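Local structure of esterase (Capnocytophaga ochracea, 4W9R) at residues Lys311-Phe317 and Glu342-Ile348; Ala332-Gln337 and Arg356-Gln361. The protein is of unknown function but, as a likely member of the esterase family in the alpha/beta-hydrolase clan, may hydrolyse ester bonds. All coordinates share one frame. Residue numbers count along the deposited sequence, not the author numbering.

Contact 1 (Lys311-Phe317 and Glu342-Ile348); sequences KTAMPNF and EPNIDFI
A loop can be held against the start of a helix by one backbone hydrogen bond and a few well-placed side chains, and here Ile348, Glu342 and Ile345 have the most surface covered. Residues 311-313 lead into helix 314-325, whose first turn includes the bond from Phe317 N to Ala313 O (3.1 Å). Across from them, 342-345 runs extended and then reverses in a type II' beta turn, Ile345 to Ile348, with Asp346 at phi/psi 52/-125 and Ile348 N bonded to Ile345 O at 2.9 Å. Nearest CA atoms pair Ala313 with Glu342 (4.6 Å) and Thr312 with Pro343 (5.1 Å). Ala313 N donates to Pro343 O at 3.0 Å, 153° at the hydrogen. Glu342 lies over the same backbone: its CB is 3.5 Å from Ala313 N and its CG 3.4 Å from Lys311 O, the aliphatic stem packing on the chain. Helices 314-325 and 329-339 form an antiparallel hairpin consistent with a tetratricopeptide-like repeat, and the loop following the second helix is what folds back on the beginning of the first. At the turn's last position, Ile348 (chi1 and chi2 both m) sets CD1 over one face of the Phe317 ring, a CH-pi contact 3.7 Å from the centroid and 24° off the normal; Phe317 is in t. Ile348 CG2 also meets Ala313 CB at 4.2 Å. Ile345 (t, t) puts CG2 3.8 Å from both Thr312 CB and Met314 CB, Met314 being selenomethionine. Phe317 continues onto Leu352 and Ile353 of helix 350-362, while Met314 packs on Val281 and Val304.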
ATOM      1  N   LYS B 311      30.564  -3.851  24.524  1.00 51.63           N
ATOM      2  CA  LYS B 311      30.384  -4.912  25.510  1.00 55.30           C
ATOM      3  C   LYS B 311      30.578  -6.297  24.901  1.00 59.25           C
ATOM      4  O   LYS B 311      30.331  -7.309  25.553  1.00 67.75           O
ATOM      5  CB  LYS B 311      29.006  -4.809  26.164  1.00 67.59           C
ATOM      6  CG  LYS B 311      28.838  -3.575  27.035  1.00 80.79           C
ATOM      7  CD  LYS B 311      29.963  -3.475  28.054  1.00 86.63           C
ATOM      8  CE  LYS B 311      29.869  -2.193  28.867  1.00 90.39           C
ATOM      9  NZ  LYS B 311      31.004  -2.067  29.824  1.00 91.41           N
ATOM     10  N   THR B 312      31.000  -6.335  23.643  1.00 53.75           N
ATOM     11  CA  THR B 312      31.219  -7.594  22.938  1.00 49.30           C
ATOM     12  C   THR B 312      32.698  -7.790  22.623  1.00 48.76           C
ATOM     13  O   THR B 312      33.467  -6.832  22.592  1.00 50.51           O
ATOM     14  CB  THR B 312      30.419  -7.664  21.625  1.00 43.12           C
ATOM     15  OG1 THR B 312      30.965  -6.736  20.678  1.00 45.22           O
ATOM     16  CG2 THR B 312      28.953  -7.340  21.873  1.00 35.71           C
ATOM     17  N   ALA B 313      33.094  -9.042  22.428  1.00 41.16           N
ATOM     18  CA  ALA B 313      34.485  -9.382  22.134  1.00 39.78           C
ATOM     19  C   ALA B 313      34.947  -8.910  20.755  1.00 41.45           C
ATOM     20  O   ALA B 313      36.137  -8.961  20.446  1.00 33.78           O
ATOM     21  CB  ALA B 313      34.684 -10.884  22.257  1.00 24.44           C
HETATM   22  N   MSE B 314      34.009  -8.449  19.932  1.00 46.18           N
HETATM   23  CA  MSE B 314      34.301  -8.133  18.535  1.00 43.21           C
HETATM   24  C   MSE B 314      35.354  -7.033  18.296  1.00 43.11           C
HETATM   25  O   MSE B 314      36.254  -7.234  17.480  1.00 36.53           O
HETATM   26  CB  MSE B 314      33.008  -7.758  17.804  1.00 31.74           C
HETATM   27  CG  MSE B 314      33.160  -7.746  16.298  1.00 38.53           C
HETATM   28 SE   MSE B 314      31.464  -7.548  15.372  0.65 56.12          SE
HETATM   29  CE  MSE B 314      31.209  -5.651  15.661  1.00 32.85           C
ATOM     30  N   PRO B 315      35.247  -5.872  18.979  1.00 39.98           N
ATOM     31  CA  PRO B 315      36.222  -4.810  18.687  1.00 35.47           C
ATOM     32  C   PRO B 315      37.676  -5.222  18.903  1.00 39.81           C
ATOM     33  O   PRO B 315      38.528  -4.917  18.067  1.00 48.69           O
ATOM     34  CB  PRO B 315      35.833  -3.701  19.669  1.00 37.39           C
ATOM     35  CG  PRO B 315      34.393  -3.915  19.914  1.00 47.81           C
ATOM     36  CD  PRO B 315      34.216  -5.403  19.925  1.00 45.61           C
ATOM     37  N   ASN B 316      37.954  -5.909  20.005  1.00 33.39           N
ATOM     38  CA  ASN B 316      39.317  -6.333  20.295  1.00 34.76           C
ATOM     39  C   ASN B 316      39.734  -7.541  19.464  1.00 44.55           C
ATOM     40  O   ASN B 316      40.924  -7.774  19.258  1.00 50.59           O
ATOM     41  CB  ASN B 316      39.476  -6.636  21.784  1.00 34.85           C
ATOM     42  CG  ASN B 316      39.564  -5.378  22.625  1.00 40.43           C
ATOM     43  OD1 ASN B 316      40.133  -4.372  22.197  1.00 35.51           O
ATOM     44  ND2 ASN B 316      38.998  -5.425  23.826  1.00 42.69           N
ATOM     45  N   PHE B 317      38.760  -8.306  18.984  1.00 34.08           N
ATOM     46  CA  PHE B 317      39.059  -9.413  18.085  1.00 27.23           C
ATOM     47  C   PHE B 317      39.541  -8.877  16.741  1.00 36.60           C
ATOM     48  O   PHE B 317      40.508  -9.382  16.174  1.00 39.41           O
ATOM     49  CB  PHE B 317      37.837 -10.309  17.888  1.00 29.34           C
ATOM     50  CG  PHE B 317      38.093 -11.495  17.000  1.00 36.56           C
ATOM     51  CD1 PHE B 317      38.577 -12.680  17.525  1.00 28.86           C
ATOM     52  CD2 PHE B 317      37.850 -11.423  15.636  1.00 42.72           C
ATOM     53  CE1 PHE B 317      38.812 -13.773  16.710  1.00 36.63           C
ATOM     54  CE2 PHE B 317      38.082 -12.512  14.816  1.00 33.64           C
ATOM     55  CZ  PHE B 317      38.563 -13.688  15.353  1.00 32.32           C
ATOM     56  N   GLU B 342      35.340 -10.607  27.163  1.00 59.58           N
ATOM     57  CA  GLU B 342      34.077 -10.033  26.717  1.00 58.91           C
ATOM     58  C   GLU B 342      33.191 -11.115  26.096  1.00 51.75           C
ATOM     59  O   GLU B 342      33.698 -12.094  25.548  1.00 53.72           O
ATOM     60  CB  GLU B 342      34.337  -8.904  25.712  1.00 73.90           C
ATOM     61  CG  GLU B 342      33.639  -7.587  26.033  1.00 85.66           C
ATOM     62  CD  GLU B 342      34.149  -6.940  27.308  1.00 90.82           C
ATOM     63  OE1 GLU B 342      35.320  -7.176  27.675  1.00102.96           O
ATOM     64  OE2 GLU B 342      33.375  -6.193  27.945  1.00 78.33           O
ATOM     65  N   PRO B 343      31.860 -10.944  26.191  1.00 54.61           N
ATOM     66  CA  PRO B 343      30.884 -11.910  25.671  1.00 57.17           C
ATOM     67  C   PRO B 343      31.056 -12.241  24.190  1.00 50.97           C
ATOM     68  O   PRO B 343      31.552 -11.423  23.416  1.00 44.48           O
ATOM     69  CB  PRO B 343      29.547 -11.205  25.906  1.00 37.14           C
ATOM     70  CG  PRO B 343      29.782 -10.388  27.114  1.00 41.39           C
ATOM     71  CD  PRO B 343      31.210  -9.916  27.023  1.00 52.15           C
ATOM     72  N   ASN B 344      30.641 -13.447  23.816  1.00 46.42           N
ATOM     73  CA  ASN B 344      30.710 -13.896  22.433  1.00 39.16           C
ATOM     74  C   ASN B 344      29.671 -13.219  21.549  1.00 43.90           C
ATOM     75  O   ASN B 344      28.555 -12.943  21.987  1.00 53.66           O
ATOM     76  CB  ASN B 344      30.525 -15.413  22.355  1.00 35.11           C
ATOM     77  CG  ASN B 344      31.562 -16.171  23.155  1.00 46.27           C
ATOM     78  OD1 ASN B 344      32.626 -15.642  23.477  1.00 56.58           O
ATOM     79  ND2 ASN B 344      31.258 -17.424  23.474  1.00 38.46           N
ATOM     80  N   ILE B 345      30.047 -12.955  20.303  1.00 41.66           N
ATOM     81  CA  ILE B 345      29.102 -12.468  19.308  1.00 40.81           C
ATOM     82  C   ILE B 345      29.388 -13.122  17.957  1.00 48.20           C
ATOM     83  O   ILE B 345      30.535 -13.164  17.511  1.00 42.15           O
ATOM     84  CB  ILE B 345      29.149 -10.930  19.181  1.00 34.42           C
ATOM     85  CG1 ILE B 345      28.255 -10.458  18.032  1.00 33.14           C
ATOM     86  CG2 ILE B 345      30.582 -10.444  18.998  1.00 36.48           C
ATOM     87  CD1 ILE B 345      28.184  -8.955  17.889  1.00 37.02           C
ATOM     88  N   ASP B 346      28.338 -13.640  17.321  1.00 49.57           N
ATOM     89  CA  ASP B 346      28.450 -14.334  16.038  1.00 43.58           C
ATOM     90  C   ASP B 346      29.510 -15.435  16.102  1.00 50.20           C
ATOM     91  O   ASP B 346      29.461 -16.300  16.977  1.00 59.82           O
ATOM     92  CB  ASP B 346      28.767 -13.341  14.914  1.00 51.03           C
ATOM     93  CG  ASP B 346      28.405 -13.877  13.537  1.00 70.72           C
ATOM     94  OD1 ASP B 346      28.626 -15.080  13.282  1.00 82.63           O
ATOM     95  OD2 ASP B 346      27.898 -13.092  12.708  1.00 74.92           O
ATOM     96  N   PHE B 347      30.475 -15.389  15.188  1.00 45.42           N
ATOM     97  CA  PHE B 347      31.505 -16.421  15.116  1.00 46.65           C
ATOM     98  C   PHE B 347      32.678 -16.122  16.043  1.00 41.41           C
ATOM     99  O   PHE B 347      33.648 -16.878  16.088  1.00 43.51           O
ATOM    100  CB  PHE B 347      32.000 -16.594  13.677  1.00 45.17           C
ATOM    101  CG  PHE B 347      32.896 -15.486  13.196  1.00 49.01           C
ATOM    102  CD1 PHE B 347      34.275 -15.631  13.222  1.00 40.21           C
ATOM    103  CD2 PHE B 347      32.360 -14.309  12.703  1.00 48.31           C
ATOM    104  CE1 PHE B 347      35.101 -14.618  12.772  1.00 36.92           C
ATOM    105  CE2 PHE B 347      33.182 -13.292  12.252  1.00 44.51           C
ATOM    106  CZ  PHE B 347      34.555 -13.448  12.286  1.00 39.33           C
ATOM    107  N   ILE B 348      32.588 -15.026  16.789  1.00 36.44           N
ATOM    108  CA  ILE B 348      33.641 -14.693  17.740  1.00 40.79           C
ATOM    109  C   ILE B 348      33.312 -15.354  19.064  1.00 44.07           C
ATOM    110  O   ILE B 348      32.328 -15.005  19.716  1.00 47.63           O
ATOM    111  CB  ILE B 348      33.779 -13.172  17.959  1.00 40.34           C
ATOM    112  CG1 ILE B 348      33.605 -12.411  16.644  1.00 34.40           C
ATOM    113  CG2 ILE B 348      35.114 -12.846  18.616  1.00 29.16           C
ATOM    114  CD1 ILE B 348      34.673 -12.694  15.646  1.00 37.29           C
TER

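Contact 2 (Ala332-Gln337 and Arg356-Gln361); sequences ALKTYQ and RITHLQ. With ACT (acetate ion), chain I.
Antiparallel packing of neighbouring helices is the building principle of helical-repeat arrays, and here the second helix of what is probably a tetratricopeptide-like hairpin, 329-339, meets the helix that follows it, 350-362. Both segments lie within helices. Their axes approach to 9.7 Å, with an angle of 153° between directions and a signed crossing angle of -153°; Leu333 and Ile357 are the nearest pair, CA to CA 6.1 Å. Tyr336 has the largest share of the buried surface. Its CA-to-CB bond points toward the partner helix, and with chi1 at -88° the ring receives Arg356 CB over one face, a CH-pi contact 3.7 Å from the centroid and 14° off the normal. Leu360 (m, t) puts CD1 3.7 Å from Tyr336 CD2 and 4.0 Å from Ala332 CB. Leu333, in t, p, reaches Ile357 CG2 with CD1 at 3.7 Å, and the same CD1 lies 4.1 Å from Leu360 CB. Ile357 (m, t) brings CG1 to 3.7 Å from Tyr336 CB and CD1 to 3.8 Å from Gln337 CG. At one border of this apolar layer Arg356 NH2 donates to Tyr336 OH, 3.0 Å with 146° at the hydrogen. Arg356 NH1 binds an acetate ion, probably from the crystallisation liquor, its O 2.8 Å away. Helix 314-325 supplies acidic partners: Glu321 forms a salt bridge with Arg356 NH2, and Glu324 a hydrogen bond with Tyr336 OH. Since the phenol oxygen accepts from Arg356, its proton remains available to the Glu324 carboxylate, so the interface joins an apolar seam to a charged network spanning three helices.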
ATOM      1  N   ALA B 332      49.069  -8.239  19.643  1.00 43.59           N
ATOM      2  CA  ALA B 332      47.996  -9.144  19.246  1.00 42.65           C
ATOM      3  C   ALA B 332      47.619 -10.079  20.390  1.00 47.87           C
ATOM      4  O   ALA B 332      46.437 -10.275  20.679  1.00 45.19           O
ATOM      5  CB  ALA B 332      48.400  -9.945  18.019  1.00 31.45           C
ATOM      6  N   LEU B 333      48.631 -10.649  21.038  1.00 43.55           N
ATOM      7  CA  LEU B 333      48.414 -11.555  22.160  1.00 47.68           C
ATOM      8  C   LEU B 333      47.716 -10.844  23.312  1.00 52.22           C
ATOM      9  O   LEU B 333      46.773 -11.371  23.901  1.00 56.37           O
ATOM     10  CB  LEU B 333      49.741 -12.143  22.637  1.00 47.99           C
ATOM     11  CG  LEU B 333      49.646 -13.109  23.818  1.00 45.49           C
ATOM     12  CD1 LEU B 333      48.803 -14.317  23.442  1.00 42.61           C
ATOM     13  CD2 LEU B 333      51.029 -13.536  24.281  1.00 43.69           C
ATOM     14  N   LYS B 334      48.184  -9.640  23.624  1.00 48.32           N
ATOM     15  CA  LYS B 334      47.596  -8.835  24.686  1.00 51.79           C
ATOM     16  C   LYS B 334      46.147  -8.481  24.360  1.00 50.98           C
ATOM     17  O   LYS B 334      45.289  -8.455  25.242  1.00 52.94           O
ATOM     18  CB  LYS B 334      48.419  -7.562  24.906  1.00 56.93           C
ATOM     19  CG  LYS B 334      47.905  -6.657  26.015  1.00 75.35           C
ATOM     20  CD  LYS B 334      48.700  -5.359  26.076  1.00 88.60           C
ATOM     21  CE  LYS B 334      48.169  -4.424  27.152  1.00 96.82           C
ATOM     22  NZ  LYS B 334      48.323  -4.995  28.519  1.00101.57           N
ATOM     23  N   THR B 335      45.881  -8.225  23.083  1.00 45.80           N
ATOM     24  CA  THR B 335      44.557  -7.805  22.640  1.00 44.15           C
ATOM     25  C   THR B 335      43.578  -8.977  22.572  1.00 43.88           C
ATOM     26  O   THR B 335      42.399  -8.826  22.891  1.00 43.71           O
ATOM     27  CB  THR B 335      44.626  -7.117  21.264  1.00 42.74           C
ATOM     28  OG1 THR B 335      45.696  -6.165  21.261  1.00 37.86           O
ATOM     29  CG2 THR B 335      43.319  -6.405  20.955  1.00 39.39           C
ATOM     30  N   TYR B 336      44.067 -10.141  22.154  1.00 40.28           N
ATOM     31  CA  TYR B 336      43.244 -11.347  22.150  1.00 39.86           C
ATOM     32  C   TYR B 336      42.791 -11.693  23.565  1.00 49.55           C
ATOM     33  O   TYR B 336      41.631 -12.038  23.790  1.00 52.40           O
ATOM     34  CB  TYR B 336      44.003 -12.528  21.545  1.00 41.23           C
ATOM     35  CG  TYR B 336      43.877 -12.653  20.043  1.00 44.03           C
ATOM     36  CD1 TYR B 336      42.635 -12.804  19.442  1.00 45.46           C
ATOM     37  CD2 TYR B 336      45.002 -12.648  19.229  1.00 43.31           C
ATOM     38  CE1 TYR B 336      42.515 -12.928  18.071  1.00 40.91           C
ATOM     39  CE2 TYR B 336      44.892 -12.773  17.856  1.00 43.90           C
ATOM     40  CZ  TYR B 336      43.646 -12.913  17.283  1.00 43.56           C
ATOM     41  OH  TYR B 336      43.530 -13.037  15.918  1.00 44.02           O
ATOM     42  N   GLN B 337      43.715 -11.594  24.516  1.00 55.50           N
ATOM     43  CA  GLN B 337      43.416 -11.872  25.916  1.00 61.14           C
ATOM     44  C   GLN B 337      42.405 -10.873  26.468  1.00 61.65           C
ATOM     45  O   GLN B 337      41.649 -11.181  27.389  1.00 69.35           O
ATOM     46  CB  GLN B 337      44.697 -11.843  26.753  1.00 60.25           C
ATOM     47  CG  GLN B 337      45.670 -12.970  26.440  1.00 63.46           C
ATOM     48  CD  GLN B 337      47.031 -12.761  27.080  1.00 64.36           C
ATOM     49  OE1 GLN B 337      47.339 -11.674  27.568  1.00 61.21           O
ATOM     50  NE2 GLN B 337      47.852 -13.804  27.079  1.00 68.51           N
ATOM     51  N   ARG B 356      43.719 -18.757  18.797  1.00 45.56           N
ATOM     52  CA  ARG B 356      44.597 -17.682  18.358  1.00 40.75           C
ATOM     53  C   ARG B 356      45.673 -17.407  19.403  1.00 42.07           C
ATOM     54  O   ARG B 356      46.834 -17.182  19.068  1.00 53.02           O
ATOM     55  CB  ARG B 356      43.793 -16.411  18.080  1.00 34.58           C
ATOM     56  CG  ARG B 356      42.677 -16.588  17.061  1.00 35.02           C
ATOM     57  CD  ARG B 356      43.226 -16.860  15.671  1.00 28.44           C
ATOM     58  NE  ARG B 356      42.166 -17.116  14.699  1.00 35.54           N
ATOM     59  CZ  ARG B 356      41.527 -16.167  14.021  1.00 37.32           C
ATOM     60  NH1 ARG B 356      40.577 -16.493  13.156  1.00 33.95           N
ATOM     61  NH2 ARG B 356      41.836 -14.891  14.209  1.00 42.36           N
ATOM     62  N   ILE B 357      45.275 -17.427  20.670  1.00 40.37           N
ATOM     63  CA  ILE B 357      46.203 -17.206  21.773  1.00 51.25           C
ATOM     64  C   ILE B 357      47.215 -18.342  21.861  1.00 61.90           C
ATOM     65  O   ILE B 357      48.409 -18.109  22.052  1.00 66.00           O
ATOM     66  CB  ILE B 357      45.458 -17.073  23.118  1.00 44.95           C
ATOM     67  CG1 ILE B 357      44.588 -15.815  23.120  1.00 39.33           C
ATOM     68  CG2 ILE B 357      46.439 -17.035  24.281  1.00 34.13           C
ATOM     69  CD1 ILE B 357      43.839 -15.590  24.413  1.00 32.16           C
ATOM     70  N   THR B 358      46.729 -19.570  21.708  1.00 64.27           N
ATOM     71  CA  THR B 358      47.583 -20.751  21.761  1.00 63.27           C
ATOM     72  C   THR B 358      48.634 -20.713  20.657  1.00 63.31           C
ATOM     73  O   THR B 358      49.797 -21.049  20.882  1.00 75.48           O
ATOM     74  CB  THR B 358      46.757 -22.050  21.640  1.00 60.14           C
ATOM     75  OG1 THR B 358      45.772 -22.092  22.679  1.00 58.43           O
ATOM     76  CG2 THR B 358      47.657 -23.271  21.753  1.00 52.80           C
ATOM     77  N   HIS B 359      48.220 -20.291  19.467  1.00 60.01           N
ATOM     78  CA  HIS B 359      49.122 -20.221  18.322  1.00 62.74           C
ATOM     79  C   HIS B 359      50.191 -19.148  18.511  1.00 67.83           C
ATOM     80  O   HIS B 359      51.320 -19.297  18.042  1.00 75.90           O
ATOM     81  CB  HIS B 359      48.333 -19.954  17.039  1.00 61.16           C
ATOM     82  CG  HIS B 359      49.177 -19.943  15.804  1.00 70.07           C
ATOM     83  ND1 HIS B 359      49.820 -18.811  15.352  1.00 74.24           N
ATOM     84  CD2 HIS B 359      49.483 -20.925  14.924  1.00 75.55           C
ATOM     85  CE1 HIS B 359      50.486 -19.096  14.246  1.00 72.40           C
ATOM     86  NE2 HIS B 359      50.298 -20.373  13.965  1.00 77.90           N
ATOM     87  N   LEU B 360      49.833 -18.069  19.200  1.00 63.63           N
ATOM     88  CA  LEU B 360      50.763 -16.972  19.443  1.00 58.08           C
ATOM     89  C   LEU B 360      51.756 -17.300  20.556  1.00 59.84           C
ATOM     90  O   LEU B 360      52.896 -16.837  20.537  1.00 60.32           O
ATOM     91  CB  LEU B 360      49.999 -15.690  19.786  1.00 52.07           C
ATOM     92  CG  LEU B 360      49.279 -14.995  18.629  1.00 52.26           C
ATOM     93  CD1 LEU B 360      48.466 -13.816  19.135  1.00 57.22           C
ATOM     94  CD2 LEU B 360      50.276 -14.545  17.573  1.00 47.78           C
ATOM     95  N   GLN B 361      51.319 -18.100  21.523  1.00 63.56           N
ATOM     96  CA  GLN B 361      52.176 -18.479  22.642  1.00 64.06           C
ATOM     97  C   GLN B 361      53.058 -19.672  22.286  1.00 72.75           C
ATOM     98  O   GLN B 361      53.986 -20.012  23.021  1.00 65.76           O
ATOM     99  CB  GLN B 361      51.334 -18.790  23.882  1.00 42.80           C
ATOM    100  CG  GLN B 361      50.779 -17.551  24.568  1.00 49.55           C
ATOM    101  CD  GLN B 361      49.915 -17.882  25.769  1.00 57.20           C
ATOM    102  OE1 GLN B 361      49.340 -18.968  25.855  1.00 58.12           O
ATOM    103  NE2 GLN B 361      49.822 -16.944  26.705  1.00 56.55           N
TER
HETATM  104  C   ACT I 502      38.180 -15.688  10.471  1.00 61.46           C
HETATM  105  O   ACT I 502      38.712 -15.197  11.490  1.00 60.22           O
HETATM  106  OXT ACT I 502      38.219 -14.981   9.441  1.00 67.25           O
HETATM  107  CH3 ACT I 502      37.534 -17.041  10.482  1.00 43.06           C

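Overall arrangement
From the N terminus the chain builds the alpha/beta-hydrolase sheet, then runs through helices 241-248 to 294-306 before residues 311-317 enter helix 314-325, which reverses into helix 329-339, where 332-337 lies. The loop after that helix returns to the beginning of the first, so contact 1 closes a largely helical excursion of 24 residues. The chain then runs into helix 350-362, and contact 2 closes a shorter one of 18. Their segments alternate, so the contacts cross, with centres about 15 Å apart. They also touch: Phe317 CZ is 3.7 Å from Arg356 NH2, and Asn316 O 3.2 Å from Thr335 CG2. Together they tie three successive helices and their connecting loop into one C-terminal unit.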